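Local structure of teichoic acid D-alanine hydrolase (Staphylococcus aureus, 5ZH8) at residues K187-A192 / N215-A220; K297-I302 / V353-K358; I378-D381 / Q385-P388. The protein removes D-alanyl esters from wall teichoic acid and lipoteichoic acid, influencing cell wall structure, autolysis and the level of methicillin resistance. All blocks are in the same frame, centred on the assembly; numbering follows the deposited sequence.

Contact 1 (K187-A192 / N215-A220); sequences KNLDQA and NYLVLA
Leu189 meets Leu217 and Ala220 through its two methyl branches, just where a helix starts. The chain leads in from Lys187, whose backbone N gives a hydrogen bond to Gln191 OE1 (3.2 Å) from above that carbonyl's plane, not along a lone pair. Asn188 follows as the N-cap residue: its OD1 accepts from Gln191 N at 2.8 Å, a fairly straight bond (N-H...O 163°) that runs nearly along the C=O axis and satisfies one of the first amide N-H groups of the helix. Leu189 then opens helix 189-199 with CG anti to the backbone N (chi1 -178°), which sends both methyls across to helix 213-227. CD1 lies against the backbone at Leu217 O (3.5 Å) and also beside Leu217 CD2 (4.1 Å), the two leucine side chains passing at a slant. CD2 rests on Ala220 CB and is equally close to the backbone carbon Ala220 C, both at 3.9 Å. This is helix-to-helix packing within the helical part of the beta-lactamase fold; on its far side, helix 213-227 is covered by helices 167-171 and 129-142, which receive Leu219. Asp190 OD1 forms a salt bridge with Lys221 NZ, a further tie between helices 189-199 and 213-227. The CB of Ala192 points toward helix 213-227, and its side chain packs on Tyr180.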
ATOM      1  N   LYS A 187     -17.715 -19.342  -0.882  1.00 83.18           N
ATOM      2  CA  LYS A 187     -18.978 -18.642  -0.728  1.00 82.74           C
ATOM      3  C   LYS A 187     -19.285 -18.317   0.720  1.00 79.00           C
ATOM      4  O   LYS A 187     -20.199 -17.540   0.988  1.00 78.15           O
ATOM      5  CB  LYS A 187     -20.118 -19.498  -1.288  1.00 86.96           C
ATOM      6  CG  LYS A 187     -19.921 -19.968  -2.722  1.00 91.21           C
ATOM      7  CD  LYS A 187     -19.765 -18.820  -3.717  1.00 91.95           C
ATOM      8  CE  LYS A 187     -21.042 -18.000  -3.868  1.00 92.57           C
ATOM      9  NZ  LYS A 187     -20.974 -17.038  -5.009  1.00 93.83           N
ATOM     10  N   ASN A 188     -18.542 -18.913   1.651  1.00 76.96           N
ATOM     11  CA  ASN A 188     -18.858 -18.781   3.074  1.00 74.09           C
ATOM     12  C   ASN A 188     -17.661 -19.060   3.979  1.00 71.94           C
ATOM     13  O   ASN A 188     -16.616 -19.537   3.522  1.00 72.68           O
ATOM     14  CB  ASN A 188     -20.009 -19.724   3.430  1.00 75.65           C
ATOM     15  CG  ASN A 188     -19.721 -21.160   3.053  1.00 78.05           C
ATOM     16  OD1 ASN A 188     -18.713 -21.731   3.458  1.00 77.15           O
ATOM     17  ND2 ASN A 188     -20.613 -21.749   2.272  1.00 81.25           N
ATOM     18  N   LEU A 189     -17.839 -18.768   5.267  1.00 69.21           N
ATOM     19  CA  LEU A 189     -16.804 -18.998   6.270  1.00 67.48           C
ATOM     20  C   LEU A 189     -16.353 -20.454   6.281  1.00 69.78           C
ATOM     21  O   LEU A 189     -15.161 -20.726   6.386  1.00 69.73           O
ATOM     22  CB  LEU A 189     -17.314 -18.601   7.656  1.00 65.25           C
ATOM     23  CG  LEU A 189     -16.347 -18.720   8.839  1.00 63.36           C
ATOM     24  CD1 LEU A 189     -15.111 -17.861   8.627  1.00 62.04           C
ATOM     25  CD2 LEU A 189     -17.039 -18.339  10.139  1.00 61.73           C
ATOM     26  N   ASP A 190     -17.306 -21.380   6.166  1.00 72.41           N
ATOM     27  CA  ASP A 190     -17.019 -22.823   6.209  1.00 74.69           C
ATOM     28  C   ASP A 190     -15.996 -23.251   5.161  1.00 76.51           C
ATOM     29  O   ASP A 190     -15.023 -23.935   5.480  1.00 76.67           O
ATOM     30  CB  ASP A 190     -18.305 -23.654   6.049  1.00 77.36           C
ATOM     31  CG  ASP A 190     -18.989 -23.942   7.379  1.00 76.63           C
ATOM     32  OD1 ASP A 190     -19.597 -23.016   7.958  1.00 74.84           O
ATOM     33  OD2 ASP A 190     -18.928 -25.100   7.845  1.00 78.21           O
ATOM     34  N   GLN A 191     -16.218 -22.846   3.914  1.00 78.15           N
ATOM     35  CA  GLN A 191     -15.312 -23.198   2.823  1.00 80.43           C
ATOM     36  C   GLN A 191     -13.922 -22.605   3.036  1.00 78.12           C
ATOM     37  O   GLN A 191     -12.917 -23.258   2.766  1.00 79.61           O
ATOM     38  CB  GLN A 191     -15.879 -22.747   1.475  1.00 82.64           C
ATOM     39  CG  GLN A 191     -17.100 -23.542   1.039  1.00 85.87           C
ATOM     40  CD  GLN A 191     -17.659 -23.091  -0.297  1.00 88.50           C
ATOM     41  OE1 GLN A 191     -16.970 -22.454  -1.094  1.00 89.03           O
ATOM     42  NE2 GLN A 191     -18.917 -23.436  -0.559  1.00 90.93           N
ATOM     43  N   ALA A 192     -13.872 -21.372   3.525  1.00 74.75           N
ATOM     44  CA  ALA A 192     -12.601 -20.715   3.827  1.00 72.82           C
ATOM     45  C   ALA A 192     -11.790 -21.492   4.866  1.00 72.35           C
ATOM     46  O   ALA A 192     -10.603 -21.746   4.662  1.00 72.96           O
ATOM     47  CB  ALA A 192     -12.837 -19.291   4.308  1.00 69.59           C
ATOM     48  N   ASN A 215      -6.104 -17.237  10.940  1.00 54.87           N
ATOM     49  CA  ASN A 215      -6.237 -17.574  12.350  1.00 53.82           C
ATOM     50  C   ASN A 215      -7.609 -17.154  12.860  1.00 52.01           C
ATOM     51  O   ASN A 215      -8.321 -17.953  13.460  1.00 52.68           O
ATOM     52  CB  ASN A 215      -5.164 -16.887  13.197  1.00 52.88           C
ATOM     53  CG  ASN A 215      -3.788 -17.508  13.039  1.00 54.72           C
ATOM     54  OD1 ASN A 215      -3.618 -18.737  13.037  1.00 56.34           O
ATOM     55  ND2 ASN A 215      -2.782 -16.645  12.930  1.00 54.18           N
ATOM     56  N   TYR A 216      -7.981 -15.902  12.614  1.00 49.94           N
ATOM     57  CA  TYR A 216      -9.249 -15.385  13.122  1.00 48.33           C
ATOM     58  C   TYR A 216     -10.467 -15.855  12.323  1.00 49.43           C
ATOM     59  O   TYR A 216     -11.592 -15.774  12.818  1.00 48.96           O
ATOM     60  CB  TYR A 216      -9.205 -13.860  13.270  1.00 46.18           C
ATOM     61  CG  TYR A 216      -8.553 -13.453  14.576  1.00 44.82           C
ATOM     62  CD1 TYR A 216      -7.218 -13.756  14.832  1.00 45.20           C
ATOM     63  CD2 TYR A 216      -9.276 -12.804  15.572  1.00 43.28           C
ATOM     64  CE1 TYR A 216      -6.620 -13.400  16.025  1.00 44.35           C
ATOM     65  CE2 TYR A 216      -8.685 -12.447  16.770  1.00 42.38           C
ATOM     66  CZ  TYR A 216      -7.360 -12.752  16.995  1.00 42.90           C
ATOM     67  OH  TYR A 216      -6.764 -12.408  18.189  1.00 42.15           O
ATOM     68  N   LEU A 217     -10.250 -16.364  11.110  1.00 51.26           N
ATOM     69  CA  LEU A 217     -11.316 -17.064  10.379  1.00 53.01           C
ATOM     70  C   LEU A 217     -11.644 -18.409  11.043  1.00 54.13           C
ATOM     71  O   LEU A 217     -12.812 -18.770  11.163  1.00 54.55           O
ATOM     72  CB  LEU A 217     -10.948 -17.273   8.906  1.00 54.80           C
ATOM     73  CG  LEU A 217     -10.774 -16.007   8.069  1.00 54.05           C
ATOM     74  CD1 LEU A 217     -10.295 -16.365   6.673  1.00 56.24           C
ATOM     75  CD2 LEU A 217     -12.066 -15.202   8.003  1.00 53.27           C
ATOM     76  N   VAL A 218     -10.611 -19.134  11.478  1.00 54.66           N
ATOM     77  CA  VAL A 218     -10.787 -20.377  12.239  1.00 55.82           C
ATOM     78  C   VAL A 218     -11.468 -20.122  13.583  1.00 54.10           C
ATOM     79  O   VAL A 218     -12.319 -20.907  14.014  1.00 54.87           O
ATOM     80  CB  VAL A 218      -9.425 -21.060  12.533  1.00 56.93           C
ATOM     81  CG1 VAL A 218      -9.582 -22.198  13.540  1.00 57.87           C
ATOM     82  CG2 VAL A 218      -8.777 -21.542  11.242  1.00 59.17           C
ATOM     83  N   LEU A 219     -11.070 -19.039  14.249  1.00 51.85           N
ATOM     84  CA  LEU A 219     -11.679 -18.645  15.523  1.00 50.48           C
ATOM     85  C   LEU A 219     -13.139 -18.252  15.354  1.00 50.26           C
ATOM     86  O   LEU A 219     -13.964 -18.552  16.212  1.00 50.68           O
ATOM     87  CB  LEU A 219     -10.917 -17.489  16.177  1.00 48.60           C
ATOM     88  CG  LEU A 219      -9.579 -17.827  16.839  1.00 48.79           C
ATOM     89  CD1 LEU A 219      -8.900 -16.555  17.323  1.00 47.25           C
ATOM     90  CD2 LEU A 219      -9.742 -18.846  17.953  1.00 49.54           C
ATOM     91  N   ALA A 220     -13.455 -17.575  14.258  1.00 50.29           N
ATOM     92  CA  ALA A 220     -14.838 -17.230  13.950  1.00 50.66           C
ATOM     93  C   ALA A 220     -15.692 -18.494  13.772  1.00 52.88           C
ATOM     94  O   ALA A 220     -16.836 -18.538  14.219  1.00 53.40           O
ATOM     95  CB  ALA A 220     -14.907 -16.359  12.703  1.00 50.62           C
TER

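Contact 2 (K297-I302 / V353-K358); sequences KLITQI and VYYNDK
Ile299 holds CG1 beside its backbone N (chi1 -71°) and so CG2 anti to that N, while Tyr355 carries its ring between backbone N and carbonyl carbon (chi1 75°); together these torsions set the CG2 methyl over the face of the tyrosine. The methyl stands 3.5 Å from the ring centroid and only 6° off the normal, a well-centred CH-pi contact. The other arm of the isoleucine, ending in CD1, reaches Val353 CG1 at 3.5 Å and also touches the ring at Tyr355 CE2 (4.0 Å). One branched side chain thus spans two residues that project from the same face of strand 349-355. Here helix 292-303 lies against one face of the large antiparallel sheet of the beta-lactamase fold; Tyr354, between Val353 and Tyr355 in sequence, turns to the other face, where its OH bonds Glu372 of helix 371-382. The ring of Tyr355 is also held at its far end, by a hydrogen bond between OH and Asn340 ND2. Past the strand, Asn356 OD1 accepts from Lys358 N at 2.8 Å in an Asx turn, and Asn356 O takes a hydrogen bond from Gln303 NE2, a polar link to helix 292-303.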
ATOM      1  N   LYS A 297     -17.434   4.547  20.270  1.00 50.78           N
ATOM      2  CA  LYS A 297     -18.537   4.167  21.153  1.00 51.88           C
ATOM      3  C   LYS A 297     -18.323   2.755  21.712  1.00 50.88           C
ATOM      4  O   LYS A 297     -18.627   2.489  22.872  1.00 51.36           O
ATOM      5  CB  LYS A 297     -19.869   4.255  20.389  1.00 53.49           C
ATOM      6  CG  LYS A 297     -21.102   4.045  21.245  1.00 55.57           C
ATOM      7  CD  LYS A 297     -22.384   3.971  20.424  1.00 57.39           C
ATOM      8  CE  LYS A 297     -22.804   5.334  19.894  1.00 59.18           C
ATOM      9  NZ  LYS A 297     -24.178   5.303  19.312  1.00 61.33           N
ATOM     10  N   LEU A 298     -17.799   1.855  20.880  1.00 49.35           N
ATOM     11  CA  LEU A 298     -17.477   0.491  21.304  1.00 48.20           C
ATOM     12  C   LEU A 298     -16.369   0.454  22.355  1.00 47.18           C
ATOM     13  O   LEU A 298     -16.513  -0.177  23.395  1.00 47.79           O
ATOM     14  CB  LEU A 298     -17.057  -0.345  20.094  1.00 47.22           C
ATOM     15  CG  LEU A 298     -16.452  -1.720  20.361  1.00 46.60           C
ATOM     16  CD1 LEU A 298     -17.443  -2.618  21.084  1.00 47.42           C
ATOM     17  CD2 LEU A 298     -15.990  -2.325  19.045  1.00 46.18           C
ATOM     18  N   ILE A 299     -15.265   1.126  22.068  1.00 46.07           N
ATOM     19  CA  ILE A 299     -14.094   1.106  22.939  1.00 45.54           C
ATOM     20  C   ILE A 299     -14.352   1.809  24.269  1.00 46.33           C
ATOM     21  O   ILE A 299     -13.962   1.303  25.315  1.00 46.43           O
ATOM     22  CB  ILE A 299     -12.877   1.729  22.226  1.00 44.76           C
ATOM     23  CG1 ILE A 299     -12.406   0.787  21.122  1.00 43.93           C
ATOM     24  CG2 ILE A 299     -11.735   2.003  23.200  1.00 44.77           C
ATOM     25  CD1 ILE A 299     -11.626   1.492  20.041  1.00 43.69           C
ATOM     26  N   THR A 300     -15.007   2.966  24.232  1.00 46.92           N
ATOM     27  CA  THR A 300     -15.286   3.711  25.456  1.00 48.18           C
ATOM     28  C   THR A 300     -16.214   2.933  26.387  1.00 49.13           C
ATOM     29  O   THR A 300     -16.055   2.975  27.606  1.00 50.37           O
ATOM     30  CB  THR A 300     -15.930   5.075  25.172  1.00 49.15           C
ATOM     31  OG1 THR A 300     -17.096   4.895  24.360  1.00 49.36           O
ATOM     32  CG2 THR A 300     -14.946   5.996  24.487  1.00 48.50           C
ATOM     33  N   GLN A 301     -17.187   2.233  25.809  1.00 49.00           N
ATOM     34  CA  GLN A 301     -18.112   1.422  26.597  1.00 49.76           C
ATOM     35  C   GLN A 301     -17.447   0.191  27.207  1.00 48.73           C
ATOM     36  O   GLN A 301     -17.758  -0.180  28.338  1.00 49.75           O
ATOM     37  CB  GLN A 301     -19.309   1.012  25.757  1.00 50.29           C
ATOM     38  CG  GLN A 301     -20.317   2.128  25.583  1.00 51.93           C
ATOM     39  CD  GLN A 301     -21.554   1.655  24.858  1.00 52.87           C
ATOM     40  OE1 GLN A 301     -22.608   1.479  25.462  1.00 54.72           O
ATOM     41  NE2 GLN A 301     -21.425   1.423  23.557  1.00 51.64           N
ATOM     42  N   ILE A 302     -16.535  -0.433  26.467  1.00 46.89           N
ATOM     43  CA  ILE A 302     -15.737  -1.534  27.011  1.00 46.29           C
ATOM     44  C   ILE A 302     -14.848  -1.005  28.141  1.00 46.77           C
ATOM     45  O   ILE A 302     -14.750  -1.625  29.201  1.00 47.71           O
ATOM     46  CB  ILE A 302     -14.893  -2.238  25.922  1.00 44.55           C
ATOM     47  CG1 ILE A 302     -15.815  -2.989  24.953  1.00 44.55           C
ATOM     48  CG2 ILE A 302     -13.904  -3.212  26.548  1.00 44.18           C
ATOM     49  CD1 ILE A 302     -15.183  -3.322  23.619  1.00 43.46           C
ATOM     50  N   VAL A 353      -7.084   3.010  14.913  1.00 37.27           N
ATOM     51  CA  VAL A 353      -7.568   3.507  16.196  1.00 37.21           C
ATOM     52  C   VAL A 353      -6.386   3.585  17.139  1.00 37.29           C
ATOM     53  O   VAL A 353      -5.693   2.595  17.347  1.00 37.25           O
ATOM     54  CB  VAL A 353      -8.614   2.566  16.845  1.00 37.24           C
ATOM     55  CG1 VAL A 353      -9.212   3.210  18.086  1.00 37.66           C
ATOM     56  CG2 VAL A 353      -9.716   2.191  15.862  1.00 37.35           C
ATOM     57  N   TYR A 354      -6.149   4.765  17.690  1.00 37.74           N
ATOM     58  CA  TYR A 354      -5.202   4.948  18.783  1.00 38.09           C
ATOM     59  C   TYR A 354      -6.023   5.414  19.962  1.00 38.48           C
ATOM     60  O   TYR A 354      -6.860   6.305  19.804  1.00 38.45           O
ATOM     61  CB  TYR A 354      -4.191   6.038  18.450  1.00 38.61           C
ATOM     62  CG  TYR A 354      -2.944   5.606  17.712  1.00 38.51           C
ATOM     63  CD1 TYR A 354      -2.918   4.482  16.896  1.00 37.91           C
ATOM     64  CD2 TYR A 354      -1.792   6.375  17.806  1.00 39.22           C
ATOM     65  CE1 TYR A 354      -1.764   4.129  16.225  1.00 38.42           C
ATOM     66  CE2 TYR A 354      -0.645   6.037  17.135  1.00 39.52           C
ATOM     67  CZ  TYR A 354      -0.629   4.919  16.350  1.00 39.23           C
ATOM     68  OH  TYR A 354       0.543   4.617  15.705  1.00 40.22           O
ATOM     69  N   TYR A 355      -5.811   4.821  21.137  1.00 38.88           N
ATOM     70  CA  TYR A 355      -6.521   5.296  22.314  1.00 39.76           C
ATOM     71  C   TYR A 355      -5.827   5.042  23.629  1.00 40.55           C
ATOM     72  O   TYR A 355      -4.895   4.239  23.719  1.00 40.51           O
ATOM     73  CB  TYR A 355      -7.947   4.735  22.357  1.00 39.67           C
ATOM     74  CG  TYR A 355      -8.091   3.285  22.752  1.00 39.40           C
ATOM     75  CD1 TYR A 355      -8.198   2.916  24.087  1.00 39.94           C
ATOM     76  CD2 TYR A 355      -8.168   2.287  21.790  1.00 38.80           C
ATOM     77  CE1 TYR A 355      -8.353   1.594  24.447  1.00 39.90           C
ATOM     78  CE2 TYR A 355      -8.326   0.956  22.150  1.00 38.63           C
ATOM     79  CZ  TYR A 355      -8.418   0.620  23.478  1.00 39.08           C
ATOM     80  OH  TYR A 355      -8.568  -0.694  23.847  1.00 39.26           O
ATOM     81  N   ASN A 356      -6.293   5.778  24.635  1.00 41.72           N
ATOM     82  CA  ASN A 356      -5.905   5.584  26.024  1.00 42.94           C
ATOM     83  C   ASN A 356      -7.125   5.886  26.914  1.00 44.27           C
ATOM     84  O   ASN A 356      -8.261   5.798  26.439  1.00 44.14           O
ATOM     85  CB  ASN A 356      -4.655   6.419  26.376  1.00 43.73           C
ATOM     86  CG  ASN A 356      -4.868   7.912  26.246  1.00 44.29           C
ATOM     87  OD1 ASN A 356      -5.987   8.407  26.301  1.00 44.44           O
ATOM     88  ND2 ASN A 356      -3.777   8.641  26.098  1.00 44.91           N
ATOM     89  N   ASP A 357      -6.918   6.232  28.183  1.00 46.15           N
ATOM     90  CA  ASP A 357      -8.049   6.469  29.083  1.00 47.46           C
ATOM     91  C   ASP A 357      -8.704   7.843  28.901  1.00 48.46           C
ATOM     92  O   ASP A 357      -9.785   8.076  29.437  1.00 49.78           O
ATOM     93  CB  ASP A 357      -7.634   6.261  30.539  1.00 49.24           C
ATOM     94  CG  ASP A 357      -7.422   4.790  30.891  1.00 49.01           C
ATOM     95  OD1 ASP A 357      -7.574   3.911  30.014  1.00 47.66           O
ATOM     96  OD2 ASP A 357      -7.086   4.511  32.060  1.00 50.69           O
ATOM     97  N   LYS A 358      -8.068   8.746  28.154  1.00 48.27           N
ATOM     98  CA  LYS A 358      -8.643  10.066  27.884  1.00 49.35           C
ATOM     99  C   LYS A 358      -9.191  10.176  26.457  1.00 48.03           C
ATOM    100  O   LYS A 358     -10.334  10.583  26.258  1.00 48.84           O
ATOM    101  CB  LYS A 358      -7.612  11.170  28.120  1.00 50.53           C
ATOM    102  CG  LYS A 358      -8.227  12.560  28.200  1.00 52.46           C
ATOM    103  CD  LYS A 358      -7.178  13.637  28.390  1.00 54.19           C
ATOM    104  CE  LYS A 358      -7.783  15.033  28.398  1.00 56.21           C
ATOM    105  NZ  LYS A 358      -6.734  16.093  28.329  1.00 57.49           N
TER

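Contact 3 (I378-D381 / Q385-P388); sequences IYND and QNKP
Gln385 and Tyr379 join where the chain folds back on the C-terminal end of helix 371-382, a helix that lies along the large antiparallel sheet of the beta-lactamase fold and has a wider pi-type turn at 378-381. At Gln385 the backbone N donates to Tyr379 O at 2.9 Å, with an N-H...O angle of 157° and the donor in the carbonyl plane, so the returning chain captures a carbonyl six residues back. The same residue sets its CB over the face of the Tyr379 ring, 3.6 Å from the centroid and 14° off the normal, a CH-pi contact. The tyrosine is thus gripped twice by one residue, at its backbone carbonyl and on its ring. Beyond CB the glutamine bends at chi2 (-60°), which leads the amide away from the helix and stands it at about a right angle to the ring. There OE1 hydrogen-bonds Asn356 ND2, just past the end of strand 349-355, and NE2 bonds back to Leu383 O. The phenol of Tyr379 in turn hydrogen-bonds Thr338 O, which fixes the ring beyond the helix. Asn386, next along, swings its CG anti to the backbone N and crosses Asn380 at a slant. The two amides are tilted against each other and do not pair; instead Asn380 OD1 sits by the aliphatic part of its neighbour, 3.6 Å from Asn386 CB and 3.7 Å from Asn386 CA. This outer flank is more exposed than the tyrosine side. Asn386 is also the centre of an inverse gamma turn, closed by a weak bond from Lys387 N to Gln385 O at 2.8 Å.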
ATOM      1  N   ILE A 378      -1.717  13.188  15.210  1.00 43.95           N
ATOM      2  CA  ILE A 378      -2.857  13.650  15.991  1.00 43.85           C
ATOM      3  C   ILE A 378      -2.700  13.267  17.470  1.00 43.94           C
ATOM      4  O   ILE A 378      -2.865  14.095  18.359  1.00 45.08           O
ATOM      5  CB  ILE A 378      -4.168  13.081  15.416  1.00 42.82           C
ATOM      6  CG1 ILE A 378      -4.462  13.739  14.066  1.00 43.27           C
ATOM      7  CG2 ILE A 378      -5.325  13.283  16.383  1.00 43.14           C
ATOM      8  CD1 ILE A 378      -5.641  13.142  13.321  1.00 42.78           C
ATOM      9  N   TYR A 379      -2.366  12.012  17.723  1.00 43.09           N
ATOM     10  CA  TYR A 379      -2.300  11.482  19.080  1.00 43.37           C
ATOM     11  C   TYR A 379      -1.070  11.992  19.855  1.00 44.72           C
ATOM     12  O   TYR A 379      -1.176  12.427  21.007  1.00 45.41           O
ATOM     13  CB  TYR A 379      -2.298   9.958  19.001  1.00 42.15           C
ATOM     14  CG  TYR A 379      -2.369   9.229  20.323  1.00 42.22           C
ATOM     15  CD1 TYR A 379      -3.587   9.008  20.959  1.00 41.92           C
ATOM     16  CD2 TYR A 379      -1.215   8.717  20.913  1.00 42.77           C
ATOM     17  CE1 TYR A 379      -3.647   8.312  22.156  1.00 42.29           C
ATOM     18  CE2 TYR A 379      -1.260   8.025  22.108  1.00 42.97           C
ATOM     19  CZ  TYR A 379      -2.475   7.820  22.727  1.00 42.73           C
ATOM     20  OH  TYR A 379      -2.514   7.120  23.909  1.00 42.96           O
ATOM     21  N   ASN A 380       0.091  11.924  19.216  1.00 45.05           N
ATOM     22  CA  ASN A 380       1.339  12.294  19.860  1.00 46.71           C
ATOM     23  C   ASN A 380       1.624  13.787  19.758  1.00 48.52           C
ATOM     24  O   ASN A 380       1.917  14.426  20.765  1.00 50.36           O
ATOM     25  CB  ASN A 380       2.503  11.504  19.257  1.00 46.64           C
ATOM     26  CG  ASN A 380       2.356  10.012  19.457  1.00 45.41           C
ATOM     27  OD1 ASN A 380       1.872   9.563  20.491  1.00 45.33           O
ATOM     28  ND2 ASN A 380       2.788   9.236  18.480  1.00 44.73           N
ATOM     29  N   ASP A 381       1.552  14.352  18.556  1.00 48.66           N
ATOM     30  CA  ASP A 381       1.982  15.735  18.369  1.00 50.49           C
ATOM     31  C   ASP A 381       0.918  16.737  18.807  1.00 51.19           C
ATOM     32  O   ASP A 381       1.205  17.643  19.591  1.00 52.91           O
ATOM     33  CB  ASP A 381       2.425  15.994  16.922  1.00 50.67           C
ATOM     34  CG  ASP A 381       3.611  15.125  16.507  1.00 50.91           C
ATOM     35  OD1 ASP A 381       4.387  14.695  17.391  1.00 51.73           O
ATOM     36  OD2 ASP A 381       3.773  14.868  15.295  1.00 50.51           O
ATOM     37  N   GLN A 385      -0.221  12.914  23.688  1.00 51.67           N
ATOM     38  CA  GLN A 385      -0.469  11.707  24.485  1.00 51.23           C
ATOM     39  C   GLN A 385       0.683  10.709  24.451  1.00 51.27           C
ATOM     40  O   GLN A 385       0.517   9.555  24.828  1.00 50.30           O
ATOM     41  CB  GLN A 385      -1.751  11.026  24.002  1.00 49.37           C
ATOM     42  CG  GLN A 385      -2.979  11.897  24.153  1.00 49.77           C
ATOM     43  CD  GLN A 385      -3.226  12.277  25.598  1.00 51.11           C
ATOM     44  OE1 GLN A 385      -3.576  11.434  26.415  1.00 51.18           O
ATOM     45  NE2 GLN A 385      -3.034  13.546  25.917  1.00 52.64           N
ATOM     46  N   ASN A 386       1.849  11.147  23.996  1.00 52.70           N
ATOM     47  CA  ASN A 386       3.006  10.281  23.984  1.00 53.43           C
ATOM     48  C   ASN A 386       3.546  10.186  25.415  1.00 55.11           C
ATOM     49  O   ASN A 386       4.433  10.930  25.815  1.00 57.22           O
ATOM     50  CB  ASN A 386       4.059  10.807  23.012  1.00 54.29           C
ATOM     51  CG  ASN A 386       5.218   9.846  22.838  1.00 55.09           C
ATOM     52  OD1 ASN A 386       5.063   8.631  22.999  1.00 54.81           O
ATOM     53  ND2 ASN A 386       6.388  10.382  22.515  1.00 56.81           N
ATOM     54  N   LYS A 387       2.982   9.272  26.190  1.00 54.59           N
ATOM     55  CA  LYS A 387       3.340   9.150  27.597  1.00 56.44           C
ATOM     56  C   LYS A 387       2.891   7.792  28.141  1.00 55.23           C
ATOM     57  O   LYS A 387       1.981   7.178  27.581  1.00 53.42           O
ATOM     58  CB  LYS A 387       2.696  10.290  28.390  1.00 58.07           C
ATOM     59  CG  LYS A 387       1.181  10.324  28.308  1.00 57.20           C
ATOM     60  CD  LYS A 387       0.616  11.649  28.790  1.00 59.04           C
ATOM     61  CE  LYS A 387      -0.890  11.543  28.999  1.00 58.87           C
ATOM     62  NZ  LYS A 387      -1.513  12.848  29.372  1.00 60.88           N
ATOM     63  N   PRO A 388       3.516   7.323  29.238  1.00 56.03           N
ATOM     64  CA  PRO A 388       3.254   5.980  29.737  1.00 55.38           C
ATOM     65  C   PRO A 388       1.774   5.693  29.917  1.00 53.79           C
ATOM     66  O   PRO A 388       1.042   6.529  30.442  1.00 54.04           O
ATOM     67  CB  PRO A 388       3.953   5.969  31.092  1.00 57.89           C
ATOM     68  CG  PRO A 388       5.049   6.959  30.946  1.00 59.72           C
ATOM     69  CD  PRO A 388       4.464   8.044  30.103  1.00 58.61           C
TER

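Contacts 1 and 2 are buried and carried by apolar side chains, with no polar bond between their segments, yet they join different layers: helix to helix in contact 1, helix to sheet in contact 2. Their centres lie 28 Å apart, on opposite sides of the chain's centre. Contact 3 is nearer the surface and only partly buried, and adds a backbone hydrogen bond to its ring packing. Contacts 2 and 3 lie on opposite faces of the large sheet and touch through the end of strand 349-355, where Tyr354 CD2 also packs against Tyr379 CB (3.8 Å). Contact 1 is separate, its nearest atoms about 13 Å from contact 2 and about 21 Å from contact 3.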